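Isomaltose glucohydrolase (Kribbella flavida, PDB 5Z3E) hydrolyses the alpha-1,6-glucosidic linkage of isomaltose from its non-reducing end, releasing beta-D-glucose and D-glucose during intracellular breakdown of a cyclic tetrasaccharide. Local coordinates at residues Gly57-Ala62 with Val90-Arg95; Trp73-Ser78 with Leu381-Gly386; Thr80-Ser85 with Trp156-Val161; Ala344-Ala349 with Val357-Leu362. The protein carries 1 engineered substitution. All blocks are in the same frame, centred on the assembly; numbering follows the deposited sequence.

Interaction 1 of 4, residues Gly57-Ala62 with Val90-Arg95; sequences GAYPAA and VASAGR
The phenol end of Tyr59 overlaps the side chain of Ser92, in the first turn of helix 90-105, and the hydroxyl does most of the touching. Tyr59 OH donates a hydrogen bond to Ser92 OG over 2.8 Å, and the acceptor sits at the ring edge, near the ring plane. With CG beside the backbone N (chi1 -65°), the ring is sent toward the helix, although the side chain sets out across the contact and only its end comes close. A single glutamine links both halves of the contact: Gln53 OE1 bonds Ser92 OG, so that the buried hydroxyl is held between a phenol and an amide, and Gln53 NE2 bonds Gly57 O. The ring itself lies against Phe96, Ala81 and Ile84, in the packing between loop 57-62 and the helices of the (alpha/alpha)6 barrel of glycoside hydrolase family 15. A phenylalanine in place of Tyr59 would probably leave Ser92 OG without its phenol donor, holding on to Gln53 alone among the partners described. At the other end of the contact the backbones close in. Gly57 CA comes 3.5 Å from Arg95 O in a CA-H...O contact, and a beta carbon at Gly57 would collide with that carbonyl. One face of the Arg95 guanidinium lies over Gly57 N, and its NH2 hydrogen-bonds Ala55 O. The chemistry implies that one phenol-to-hydroxyl bond, backed by the packing of the Tyr59 ring and the close Gly57-Arg95 backbone approach, joins loop and helix.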
loop_
_atom_site.group_PDB
_atom_site.type_symbol
_atom_site.label_atom_id
_atom_site.label_comp_id
_atom_site.label_asym_id
_atom_site.label_seq_id
_atom_site.Cartn_x
_atom_site.Cartn_y
_atom_site.Cartn_z
ATOM N N GLY A 57 -19.009 -2.406 -1.731
ATOM C CA GLY A 57 -17.991 -1.423 -2.002
ATOM C C GLY A 57 -16.555 -1.892 -1.850
ATOM O O GLY A 57 -15.645 -1.270 -2.415
ATOM N N ALA A 58 -16.323 -2.970 -1.096
ATOM C CA ALA A 58 -14.949 -3.401 -0.886
ATOM C C ALA A 58 -14.316 -3.840 -2.201
ATOM O O ALA A 58 -14.960 -4.447 -3.058
ATOM C CB ALA A 58 -14.879 -4.610 0.082
ATOM N N TYR A 59 -13.022 -3.578 -2.345
ATOM C CA TYR A 59 -12.231 -4.219 -3.399
ATOM C C TYR A 59 -11.640 -5.503 -2.822
ATOM O O TYR A 59 -10.935 -5.456 -1.833
ATOM C CB TYR A 59 -11.101 -3.330 -3.914
ATOM C CG TYR A 59 -11.538 -2.067 -4.619
ATOM C CD1 TYR A 59 -12.351 -2.100 -5.744
ATOM C CD2 TYR A 59 -11.097 -0.819 -4.181
ATOM C CE1 TYR A 59 -12.712 -0.944 -6.399
ATOM C CE2 TYR A 59 -11.444 0.334 -4.834
ATOM C CZ TYR A 59 -12.260 0.286 -5.941
ATOM O OH TYR A 59 -12.578 1.473 -6.548
ATOM N N PRO A 60 -11.891 -6.658 -3.462
ATOM C CA PRO A 60 -11.208 -7.875 -3.016
ATOM C C PRO A 60 -9.738 -7.795 -3.391
ATOM O O PRO A 60 -9.358 -7.135 -4.332
ATOM C CB PRO A 60 -11.909 -8.959 -3.816
ATOM C CG PRO A 60 -12.280 -8.275 -5.106
ATOM C CD PRO A 60 -12.712 -6.887 -4.675
ATOM N N ALA A 61 -8.911 -8.526 -2.674
ATOM C CA ALA A 61 -7.500 -8.568 -3.044
ATOM C C ALA A 61 -7.287 -9.416 -4.289
ATOM O O ALA A 61 -6.496 -9.036 -5.183
ATOM C CB ALA A 61 -6.660 -9.115 -1.898
ATOM N N ALA A 62 -7.906 -10.574 -4.305
ATOM C CA ALA A 62 -7.560 -11.594 -5.304
ATOM C C ALA A 62 -8.731 -12.558 -5.373
ATOM O O ALA A 62 -8.771 -13.558 -4.644
ATOM C CB ALA A 62 -6.311 -12.324 -4.882
ATOM N N VAL A 90 -15.152 8.073 -10.212
ATOM C CA VAL A 90 -15.475 8.658 -8.924
ATOM C C VAL A 90 -16.452 7.783 -8.171
ATOM O O VAL A 90 -16.328 7.622 -6.946
ATOM C CB VAL A 90 -16.012 10.070 -9.134
ATOM C CG1 VAL A 90 -16.489 10.704 -7.857
ATOM C CG2 VAL A 90 -14.955 10.985 -9.791
ATOM N N ALA A 91 -17.397 7.175 -8.870
ATOM C CA ALA A 91 -18.389 6.359 -8.210
ATOM C C ALA A 91 -17.750 5.136 -7.553
ATOM O O ALA A 91 -17.998 4.862 -6.384
ATOM C CB ALA A 91 -19.482 5.927 -9.197
ATOM N N SER A 92 -16.919 4.394 -8.292
ATOM C CA SER A 92 -16.331 3.185 -7.742
ATOM C C SER A 92 -15.431 3.499 -6.555
ATOM O O SER A 92 -15.512 2.832 -5.518
ATOM C CB SER A 92 -15.530 2.456 -8.821
ATOM O OG SER A 92 -14.788 1.386 -8.264
ATOM N N ALA A 93 -14.552 4.481 -6.711
ATOM C CA ALA A 93 -13.669 4.835 -5.603
ATOM C C ALA A 93 -14.484 5.258 -4.387
ATOM O O ALA A 93 -14.156 4.884 -3.259
ATOM C CB ALA A 93 -12.698 5.928 -6.038
ATOM N N GLY A 94 -15.520 6.055 -4.599
ATOM C CA GLY A 94 -16.345 6.492 -3.492
ATOM C C GLY A 94 -17.017 5.366 -2.765
ATOM O O GLY A 94 -17.192 5.433 -1.539
ATOM N N ARG A 95 -17.429 4.332 -3.487
ATOM C CA ARG A 95 -18.051 3.181 -2.841
ATOM C C ARG A 95 -17.043 2.413 -1.978
ATOM O O ARG A 95 -17.424 1.882 -0.929
ATOM C CB ARG A 95 -18.726 2.249 -3.827
ATOM C CG ARG A 95 -19.960 2.901 -4.504
ATOM C CD ARG A 95 -21.050 1.882 -4.812
ATOM N NE ARG A 95 -21.591 1.397 -3.579
ATOM C CZ ARG A 95 -21.958 0.049 -3.396
ATOM N NH1 ARG A 95 -22.380 -0.316 -2.242
ATOM N NH2 ARG A 95 -21.868 -0.827 -4.414
#

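Interaction 2 of 4, residues Trp73-Ser78 with Leu381-Gly386; sequences WLRDGS and LLWSHG
Trp383 packs tightly against Arg75 and Asp76, presenting a face of its indole to the first turn of helix 74-87. Arg75 CG lies over the six-membered ring, 4.0 Å from the centroid of Trp383, in a CH-pi contact. The next methylene is as close, with Arg75 CD 3.5 Å from Trp383 CH2. A bend at chi3 (62°) then turns the guanidinium so that Trp383 CZ3 meets it at its edge, the two planes lying 40° apart. Asp76 CA sits above the indole toward its rim, and the Asp76 side chain crosses that of Trp383 at about a right angle, OD2 of Asp76 reaching 3.5 Å from Trp383 CE3. These residues stand at the N-terminal ends of two helices of the (alpha/alpha)6 barrel, the fold of family 15, beside the active site: the Arg75 side chain is about 5 Å from that of Glu198, the probable proton donor, and the Leu381 side chain is about 4 Å from that of Ala355, the engineered residue at the inferred proton-acceptor position. Where direct packing gives way, the link runs through a water, which donates to Asp76 OD2 at 2.7 Å and accepts from Trp383 N at 2.8 Å, joining the carboxylate to a backbone N-H at a helix start. The other carboxylate oxygen, Asp76 OD1, shares one hydroxyl of a glycerol, probably from the crystallisation liquor, with Arg75 NH1; it may mark part of the sugar pocket. Arg75 NH2 is held by a salt bridge to Asp151 at the start of helix 151-167 and a hydrogen bond to Gln149 just before it.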
loop_
_atom_site.group_PDB
_atom_site.type_symbol
_atom_site.label_atom_id
_atom_site.label_comp_id
_atom_site.label_asym_id
_atom_site.label_seq_id
_atom_site.Cartn_x
_atom_site.Cartn_y
_atom_site.Cartn_z
ATOM N N TRP A 73 -8.302 -6.094 2.023
ATOM C CA TRP A 73 -7.266 -5.443 2.789
ATOM C C TRP A 73 -7.324 -3.950 2.531
ATOM O O TRP A 73 -7.517 -3.511 1.390
ATOM C CB TRP A 73 -5.882 -5.915 2.359
ATOM C CG TRP A 73 -5.393 -7.232 2.876
ATOM C CD1 TRP A 73 -4.363 -7.384 3.752
ATOM C CD2 TRP A 73 -5.787 -8.554 2.501
ATOM N NE1 TRP A 73 -4.091 -8.697 3.967
ATOM C CE2 TRP A 73 -4.944 -9.451 3.204
ATOM C CE3 TRP A 73 -6.741 -9.089 1.624
ATOM C CZ2 TRP A 73 -5.012 -10.829 3.030
ATOM C CZ3 TRP A 73 -6.826 -10.467 1.461
ATOM C CH2 TRP A 73 -5.961 -11.324 2.167
ATOM N N LEU A 74 -7.103 -3.148 3.570
ATOM C CA LEU A 74 -7.022 -1.711 3.388
ATOM C C LEU A 74 -5.793 -1.291 2.575
ATOM O O LEU A 74 -5.862 -0.301 1.849
ATOM C CB LEU A 74 -7.052 -0.967 4.725
ATOM C CG LEU A 74 -8.305 -1.169 5.535
ATOM C CD1 LEU A 74 -8.263 -0.274 6.759
ATOM C CD2 LEU A 74 -9.545 -0.940 4.753
ATOM N N ARG A 75 -4.677 -2.013 2.690
ATOM C CA ARG A 75 -3.482 -1.715 1.889
ATOM C C ARG A 75 -3.792 -1.876 0.404
ATOM O O ARG A 75 -3.744 -0.925 -0.376
ATOM C CB ARG A 75 -2.332 -2.603 2.349
ATOM C CG ARG A 75 -1.126 -2.613 1.439
ATOM C CD ARG A 75 0.029 -3.379 2.045
ATOM N NE ARG A 75 -0.293 -4.765 2.251
ATOM C CZ ARG A 75 -0.492 -5.355 3.434
ATOM N NH1 ARG A 75 -0.888 -6.609 3.457
ATOM N NH2 ARG A 75 -0.265 -4.703 4.551
ATOM N N ASP A 76 -4.151 -3.100 0.011
ATOM C CA ASP A 76 -4.449 -3.348 -1.394
ATOM C C ASP A 76 -5.553 -2.418 -1.863
ATOM O O ASP A 76 -5.516 -1.861 -2.957
ATOM C CB ASP A 76 -4.921 -4.783 -1.624
ATOM C CG ASP A 76 -3.896 -5.845 -1.290
ATOM O OD1 ASP A 76 -3.351 -5.770 -0.170
ATOM O OD2 ASP A 76 -3.672 -6.743 -2.140
ATOM N N GLY A 77 -6.599 -2.291 -1.041
ATOM C CA GLY A 77 -7.767 -1.544 -1.453
ATOM C C GLY A 77 -7.513 -0.064 -1.635
ATOM O O GLY A 77 -8.073 0.553 -2.539
ATOM N N SER A 78 -6.670 0.514 -0.784
ATOM C CA SER A 78 -6.382 1.933 -0.868
ATOM C C SER A 78 -5.576 2.291 -2.120
ATOM O O SER A 78 -5.872 3.271 -2.796
ATOM C CB SER A 78 -5.643 2.395 0.382
ATOM O OG SER A 78 -6.476 2.344 1.525
ATOM N N LEU A 381 -4.284 -9.886 -9.367
ATOM C CA LEU A 381 -4.205 -9.224 -8.075
ATOM C C LEU A 381 -4.684 -7.789 -8.304
ATOM O O LEU A 381 -4.101 -7.061 -9.094
ATOM C CB LEU A 381 -2.762 -9.212 -7.560
ATOM C CG LEU A 381 -2.658 -8.659 -6.141
ATOM C CD1 LEU A 381 -3.155 -9.656 -5.118
ATOM C CD2 LEU A 381 -1.242 -8.206 -5.809
ATOM N N LEU A 382 -5.768 -7.383 -7.633
ATOM C CA LEU A 382 -6.297 -6.054 -7.923
ATOM C C LEU A 382 -5.273 -4.953 -7.683
ATOM O O LEU A 382 -5.180 -4.013 -8.450
ATOM C CB LEU A 382 -7.613 -5.776 -7.198
ATOM C CG LEU A 382 -8.886 -6.203 -7.930
ATOM C CD1 LEU A 382 -9.000 -7.704 -8.053
ATOM C CD2 LEU A 382 -10.105 -5.631 -7.266
ATOM N N TRP A 383 -4.473 -5.099 -6.625
ATOM C CA TRP A 383 -3.439 -4.124 -6.308
ATOM C C TRP A 383 -2.439 -3.979 -7.469
ATOM O O TRP A 383 -1.979 -2.885 -7.770
ATOM C CB TRP A 383 -2.777 -4.524 -4.990
ATOM C CG TRP A 383 -1.799 -3.539 -4.393
ATOM C CD1 TRP A 383 -1.516 -2.279 -4.810
ATOM C CD2 TRP A 383 -0.961 -3.794 -3.254
ATOM N NE1 TRP A 383 -0.536 -1.733 -4.005
ATOM C CE2 TRP A 383 -0.177 -2.646 -3.040
ATOM C CE3 TRP A 383 -0.770 -4.896 -2.412
ATOM C CZ2 TRP A 383 0.786 -2.574 -2.050
ATOM C CZ3 TRP A 383 0.215 -4.821 -1.436
ATOM C CH2 TRP A 383 0.982 -3.679 -1.279
ATOM N N SER A 384 -2.122 -5.073 -8.162
ATOM C CA SER A 384 -1.266 -4.954 -9.350
ATOM C C SER A 384 -1.870 -3.997 -10.373
ATOM O O SER A 384 -1.172 -3.146 -10.925
ATOM C CB SER A 384 -1.045 -6.309 -10.012
ATOM O OG SER A 384 -0.242 -7.137 -9.221
ATOM N N HIS A 385 -3.156 -4.176 -10.644
ATOM C CA HIS A 385 -3.863 -3.307 -11.555
ATOM C C HIS A 385 -3.971 -1.872 -11.068
ATOM O O HIS A 385 -3.842 -0.930 -11.846
ATOM C CB HIS A 385 -5.235 -3.902 -11.885
ATOM C CG HIS A 385 -5.141 -5.129 -12.747
ATOM N ND1 HIS A 385 -4.934 -5.038 -14.112
ATOM C CD2 HIS A 385 -5.150 -6.452 -12.458
ATOM C CE1 HIS A 385 -4.838 -6.248 -14.608
ATOM N NE2 HIS A 385 -4.963 -7.144 -13.636
ATOM N N GLY A 386 -4.219 -1.704 -9.763
ATOM C CA GLY A 386 -4.259 -0.360 -9.225
ATOM C C GLY A 386 -2.949 0.372 -9.391
ATOM O O GLY A 386 -2.928 1.547 -9.760
HETATM O O HOH W 1 -5.098 -6.759 -4.439
#

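Interaction 3 of 4, residues Thr80-Ser85 with Trp156-Val161; sequences TAEGIS and WLWSVV
Helix segments 80-85 and 156-161 run almost parallel, 12° apart, their axes 9.6 Å from each other and Glu82 facing Ser159. Glu82 CG, anti to the backbone N (chi1 173°), approaches the far corner of the Trp158 indole, 3.7 Å from CH2, and Glu82 CB adds to the same contact. The Glu82 chain crosses Trp158 at about a right angle. A bend at chi2 then carries the carboxylate toward a bridging water between the helices. That water donates to Glu82 OE1 and to Ser159 O, both at 2.7 Å, joining a side chain of one helix to the backbone of the other. Ser159 OG may also donate to this water, but the serine has two conformers and this link is tentative. Glu82 OE2 forms salt bridges with Arg86 and Arg166, so the buried charge is probably well compensated. The parallel course is consistent with two helices of the same layer of the (alpha/alpha)6 barrel. Around them, Phe96 and His97 of helix 90-105 touch Ala81 and Ser159, helix 32-52 lies against Thr80 and Ile84, and helix 175-188 packs on Leu157.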
loop_
_atom_site.group_PDB
_atom_site.type_symbol
_atom_site.label_atom_id
_atom_site.label_comp_id
_atom_site.label_asym_id
_atom_site.label_seq_id
_atom_site.Cartn_x
_atom_site.Cartn_y
_atom_site.Cartn_z
ATOM N N THR A 80 -5.572 0.423 -4.833
ATOM C CA THR A 80 -6.533 0.157 -5.884
ATOM C C THR A 80 -7.432 1.361 -6.086
ATOM O O THR A 80 -7.649 1.826 -7.211
ATOM C CB THR A 80 -7.330 -1.132 -5.587
ATOM O OG1 THR A 80 -6.436 -2.249 -5.517
ATOM C CG2 THR A 80 -8.353 -1.434 -6.637
ATOM N N ALA A 81 -7.971 1.885 -4.981
ATOM C CA ALA A 81 -8.850 3.035 -5.033
ATOM C C ALA A 81 -8.178 4.260 -5.615
ATOM O O ALA A 81 -8.810 5.047 -6.321
ATOM C CB ALA A 81 -9.383 3.352 -3.632
ATOM N N GLU A 82 -6.892 4.466 -5.308
ATOM C CA GLU A 82 -6.155 5.595 -5.863
ATOM C C GLU A 82 -6.002 5.454 -7.374
ATOM O O GLU A 82 -6.160 6.438 -8.101
ATOM C CB GLU A 82 -4.795 5.727 -5.162
ATOM C CG GLU A 82 -3.864 6.756 -5.766
ATOM C CD GLU A 82 -4.302 8.213 -5.717
ATOM O OE1 GLU A 82 -5.389 8.539 -5.199
ATOM O OE2 GLU A 82 -3.501 9.043 -6.241
ATOM N N GLY A 83 -5.692 4.260 -7.858
ATOM C CA GLY A 83 -5.648 4.056 -9.303
ATOM C C GLY A 83 -6.968 4.339 -9.970
ATOM O O GLY A 83 -7.030 4.978 -11.020
ATOM N N ILE A 84 -8.066 3.883 -9.353
ATOM C CA ILE A 84 -9.395 4.091 -9.897
ATOM C C ILE A 84 -9.782 5.571 -9.872
ATOM O O ILE A 84 -10.405 6.084 -10.808
ATOM C CB ILE A 84 -10.411 3.212 -9.135
ATOM C CG1 ILE A 84 -10.171 1.722 -9.415
ATOM C CG2 ILE A 84 -11.852 3.614 -9.415
ATOM C CD1 ILE A 84 -10.417 1.292 -10.869
ATOM N N SER A 85 -9.426 6.264 -8.794
ATOM C CA SER A 85 -9.699 7.686 -8.673
ATOM C C SER A 85 -8.955 8.487 -9.737
ATOM O O SER A 85 -9.523 9.378 -10.377
ATOM C CB SER A 85 -9.307 8.163 -7.272
ATOM O OG SER A 85 -9.513 9.554 -7.143
ATOM N N TRP A 156 -5.249 4.175 4.149
ATOM C CA TRP A 156 -6.607 4.592 3.848
ATOM C C TRP A 156 -6.761 6.097 4.035
ATOM O O TRP A 156 -7.361 6.781 3.204
ATOM C CB TRP A 156 -7.644 3.845 4.686
ATOM C CG TRP A 156 -9.018 4.308 4.282
ATOM C CD1 TRP A 156 -9.557 4.199 3.048
ATOM C CD2 TRP A 156 -9.949 5.080 5.047
ATOM N NE1 TRP A 156 -10.773 4.810 2.984
ATOM C CE2 TRP A 156 -11.036 5.374 4.197
ATOM C CE3 TRP A 156 -9.980 5.544 6.371
ATOM C CZ2 TRP A 156 -12.161 6.078 4.641
ATOM C CZ3 TRP A 156 -11.094 6.246 6.790
ATOM C CH2 TRP A 156 -12.170 6.504 5.929
ATOM N N LEU A 157 -6.215 6.643 5.132
ATOM C CA LEU A 157 -6.279 8.083 5.337
ATOM C C LEU A 157 -5.672 8.830 4.157
ATOM O O LEU A 157 -6.242 9.807 3.651
ATOM C CB LEU A 157 -5.555 8.459 6.619
ATOM C CG LEU A 157 -6.244 8.028 7.914
ATOM C CD1 LEU A 157 -5.382 8.466 9.091
ATOM C CD2 LEU A 157 -7.650 8.600 8.049
ATOM N N TRP A 158 -4.482 8.414 3.723
ATOM C CA TRP A 158 -3.871 9.021 2.550
ATOM C C TRP A 158 -4.791 8.937 1.343
ATOM O O TRP A 158 -5.002 9.917 0.612
ATOM C CB TRP A 158 -2.508 8.353 2.267
ATOM C CG TRP A 158 -2.010 8.556 0.873
ATOM C CD1 TRP A 158 -1.463 9.684 0.330
ATOM C CD2 TRP A 158 -2.110 7.606 -0.210
ATOM N NE1 TRP A 158 -1.206 9.480 -1.008
ATOM C CE2 TRP A 158 -1.593 8.221 -1.354
ATOM C CE3 TRP A 158 -2.545 6.285 -0.298
ATOM C CZ2 TRP A 158 -1.521 7.554 -2.597
ATOM C CZ3 TRP A 158 -2.468 5.619 -1.502
ATOM C CH2 TRP A 158 -1.951 6.262 -2.628
ATOM N N SER A 159 -5.348 7.761 1.099
ATOM C CA SER A 159 -6.162 7.525 -0.083
ATOM C C SER A 159 -7.420 8.390 -0.101
ATOM O O SER A 159 -7.761 9.000 -1.123
ATOM C CB SER A 159 -6.504 6.045 -0.170
ATOM O OG SER A 159 -7.418 5.753 -1.183
ATOM N N VAL A 160 -8.150 8.418 1.002
ATOM C CA VAL A 160 -9.426 9.130 1.009
ATOM C C VAL A 160 -9.206 10.632 0.894
ATOM O O VAL A 160 -9.935 11.315 0.173
ATOM C CB VAL A 160 -10.303 8.710 2.224
ATOM C CG1 VAL A 160 -9.775 9.198 3.559
ATOM C CG2 VAL A 160 -11.732 9.172 2.011
ATOM N N VAL A 161 -8.187 11.169 1.569
ATOM C CA VAL A 161 -7.886 12.592 1.451
ATOM C C VAL A 161 -7.495 12.924 0.025
ATOM O O VAL A 161 -7.936 13.936 -0.544
ATOM C CB VAL A 161 -6.789 12.988 2.450
ATOM C CG1 VAL A 161 -6.285 14.405 2.174
ATOM C CG2 VAL A 161 -7.304 12.897 3.877
HETATM O O HOH W 2 -7.068 7.556 -3.358
#

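Interaction 4 of 4, residues Ala344-Ala349 with Val357-Leu362; sequences ADQADA and VPHHLL
Gln346 OE1 accepts a short hydrogen bond from His359 NE2, 2.6 Å long with an N-H...O angle of 149°. It ties a type I beta turn, Ala344 to Ala347 at the end of helix 333-344, to the loop that follows strand 356-357 near the edge of the (alpha/alpha)6 barrel. The two side chains come from opposite directions. OE1 lies near the imidazole plane, at the ring edge, while the amide is turned 65° against the ring. The donor is tilted from the carbonyl plane. At its other end the amide is also held: Gln346 NE2 hydrogen-bonds Trp342 O, one turn back on the helix, which settles the amide's orientation. An alanine in place of Gln346 would probably leave His359 NE2 without this acceptor, free the ring to turn and open a gap beside Val357. The connection between the segments carries Ala355, engineered at the position inferred to hold the catalytic base; the side chains of Val357 and Ala355 are about 8 Å apart. Val357 CB lies over one face of the His359 ring, toward its rim. Both Val357 methyls touch the same amide oxygen, CG1 and CG2 each 3.6 Å from Gln346 OE1.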
loop_
_atom_site.group_PDB
_atom_site.type_symbol
_atom_site.label_atom_id
_atom_site.label_comp_id
_atom_site.label_asym_id
_atom_site.label_seq_id
_atom_site.Cartn_x
_atom_site.Cartn_y
_atom_site.Cartn_z
ATOM N N ALA A 344 3.800 -4.420 -18.103
ATOM C CA ALA A 344 2.896 -4.759 -19.191
ATOM C C ALA A 344 3.240 -6.133 -19.758
ATOM O O ALA A 344 2.344 -6.865 -20.188
ATOM C CB ALA A 344 2.922 -3.694 -20.259
ATOM N N ASP A 345 4.523 -6.477 -19.782
ATOM C CA ASP A 345 4.960 -7.768 -20.293
ATOM C C ASP A 345 4.549 -8.926 -19.384
ATOM O O ASP A 345 4.706 -10.092 -19.798
ATOM C CB ASP A 345 6.474 -7.758 -20.479
ATOM C CG ASP A 345 6.926 -6.897 -21.642
ATOM O OD1 ASP A 345 6.100 -6.545 -22.523
ATOM O OD2 ASP A 345 8.152 -6.601 -21.710
ATOM N N GLN A 346 4.022 -8.644 -18.189
ATOM C CA GLN A 346 3.579 -9.715 -17.293
ATOM C C GLN A 346 2.088 -9.978 -17.390
ATOM O O GLN A 346 1.572 -10.876 -16.746
ATOM C CB GLN A 346 3.956 -9.415 -15.839
ATOM C CG GLN A 346 5.405 -8.952 -15.684
ATOM C CD GLN A 346 6.383 -9.788 -16.448
ATOM O OE1 GLN A 346 6.275 -11.003 -16.498
ATOM N NE2 GLN A 346 7.354 -9.131 -17.077
ATOM N N ALA A 347 1.366 -9.172 -18.179
ATOM C CA ALA A 347 -0.077 -9.403 -18.318
ATOM C C ALA A 347 -0.312 -10.705 -19.076
ATOM O O ALA A 347 0.410 -11.009 -20.043
ATOM C CB ALA A 347 -0.714 -8.247 -19.053
ATOM N N ASP A 348 -1.285 -11.488 -18.642
ATOM C CA ASP A 348 -1.632 -12.731 -19.309
ATOM C C ASP A 348 -2.498 -12.463 -20.529
ATOM O O ASP A 348 -2.722 -11.320 -20.930
ATOM C CB ASP A 348 -2.211 -13.745 -18.320
ATOM C CG ASP A 348 -3.614 -13.454 -17.875
ATOM O OD1 ASP A 348 -4.306 -12.576 -18.432
ATOM O OD2 ASP A 348 -4.060 -14.167 -16.932
ATOM N N ALA A 349 -2.962 -13.535 -21.179
ATOM C CA ALA A 349 -3.698 -13.400 -22.424
ATOM C C ALA A 349 -4.973 -12.596 -22.256
ATOM O O ALA A 349 -5.505 -12.039 -23.227
ATOM C CB ALA A 349 -4.000 -14.775 -23.014
ATOM N N VAL A 357 5.805 -12.739 -10.655
ATOM C CA VAL A 357 6.232 -13.692 -11.699
ATOM C C VAL A 357 7.555 -14.287 -11.308
ATOM O O VAL A 357 8.344 -13.686 -10.594
ATOM C CB VAL A 357 6.319 -13.015 -13.067
ATOM C CG1 VAL A 357 4.929 -12.604 -13.551
ATOM C CG2 VAL A 357 7.293 -11.879 -13.109
ATOM N N PRO A 358 7.853 -15.483 -11.841
ATOM C CA PRO A 358 9.059 -16.217 -11.427
ATOM C C PRO A 358 10.223 -16.121 -12.393
ATOM O O PRO A 358 11.058 -17.026 -12.402
ATOM C CB PRO A 358 8.529 -17.624 -11.352
ATOM C CG PRO A 358 7.581 -17.736 -12.512
ATOM C CD PRO A 358 6.870 -16.370 -12.498
ATOM N N HIS A 359 10.298 -15.084 -13.247
ATOM C CA HIS A 359 11.399 -15.005 -14.220
ATOM C C HIS A 359 12.742 -15.027 -13.518
ATOM O O HIS A 359 13.684 -15.649 -14.003
ATOM C CB HIS A 359 11.330 -13.773 -15.120
ATOM C CG HIS A 359 10.040 -13.564 -15.821
ATOM N ND1 HIS A 359 9.412 -14.564 -16.480
ATOM C CD2 HIS A 359 9.233 -12.481 -15.956
ATOM C CE1 HIS A 359 8.270 -14.104 -16.996
ATOM N NE2 HIS A 359 8.167 -12.832 -16.677
ATOM N N HIS A 360 12.841 -14.325 -12.402
ATOM C CA HIS A 360 13.974 -14.455 -11.514
ATOM C C HIS A 360 13.425 -14.785 -10.130
ATOM O O HIS A 360 12.521 -14.098 -9.655
ATOM C CB HIS A 360 14.820 -13.169 -11.448
ATOM C CG HIS A 360 16.045 -13.324 -10.626
ATOM N ND1 HIS A 360 16.196 -12.781 -9.371
ATOM C CD2 HIS A 360 17.174 -14.014 -10.859
ATOM C CE1 HIS A 360 17.360 -13.123 -8.859
ATOM N NE2 HIS A 360 17.981 -13.878 -9.762
ATOM N N LEU A 361 14.000 -15.818 -9.495
ATOM C CA LEU A 361 13.607 -16.251 -8.154
ATOM C C LEU A 361 14.794 -16.139 -7.222
ATOM O O LEU A 361 15.894 -16.619 -7.516
ATOM C CB LEU A 361 13.105 -17.706 -8.178
ATOM C CG LEU A 361 11.823 -17.967 -8.941
ATOM C CD1 LEU A 361 11.537 -19.453 -9.042
ATOM C CD2 LEU A 361 10.679 -17.269 -8.234
ATOM N N LEU A 362 14.583 -15.500 -6.056
ATOM C CA LEU A 362 15.640 -15.448 -5.066
ATOM C C LEU A 362 15.991 -16.803 -4.424
ATOM O O LEU A 362 17.149 -17.044 -4.074
ATOM C CB LEU A 362 15.264 -14.445 -3.955
ATOM C CG LEU A 362 15.204 -12.996 -4.422
ATOM C CD1 LEU A 362 14.569 -12.167 -3.300
ATOM C CD2 LEU A 362 16.558 -12.445 -4.805
#

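Overall arrangement
Interactions 1, 2 and 3 form one cluster in the barrel, their centres about 10 Å apart in every pair. Helix 74-87 joins them: its start serves interaction 2, its later turns interaction 3, and the helix itself lies between loop 57-62 and helix 90-105 in the chain, so that interaction 1 crosses the other two. Ala61 O probably hydrogen-bonds Leu382 N, 3.0 Å away, linking interactions 1 and 2 directly. Interaction 4 stands apart, its centre about 18 Å from that of interaction 2 and about 26 Å from the others. Along the chain, interaction 2 brings the C-terminal helix 382-394 back to helix 74-87, and interactions 3 and 4 are nested inside that closure, which lies next to the active site.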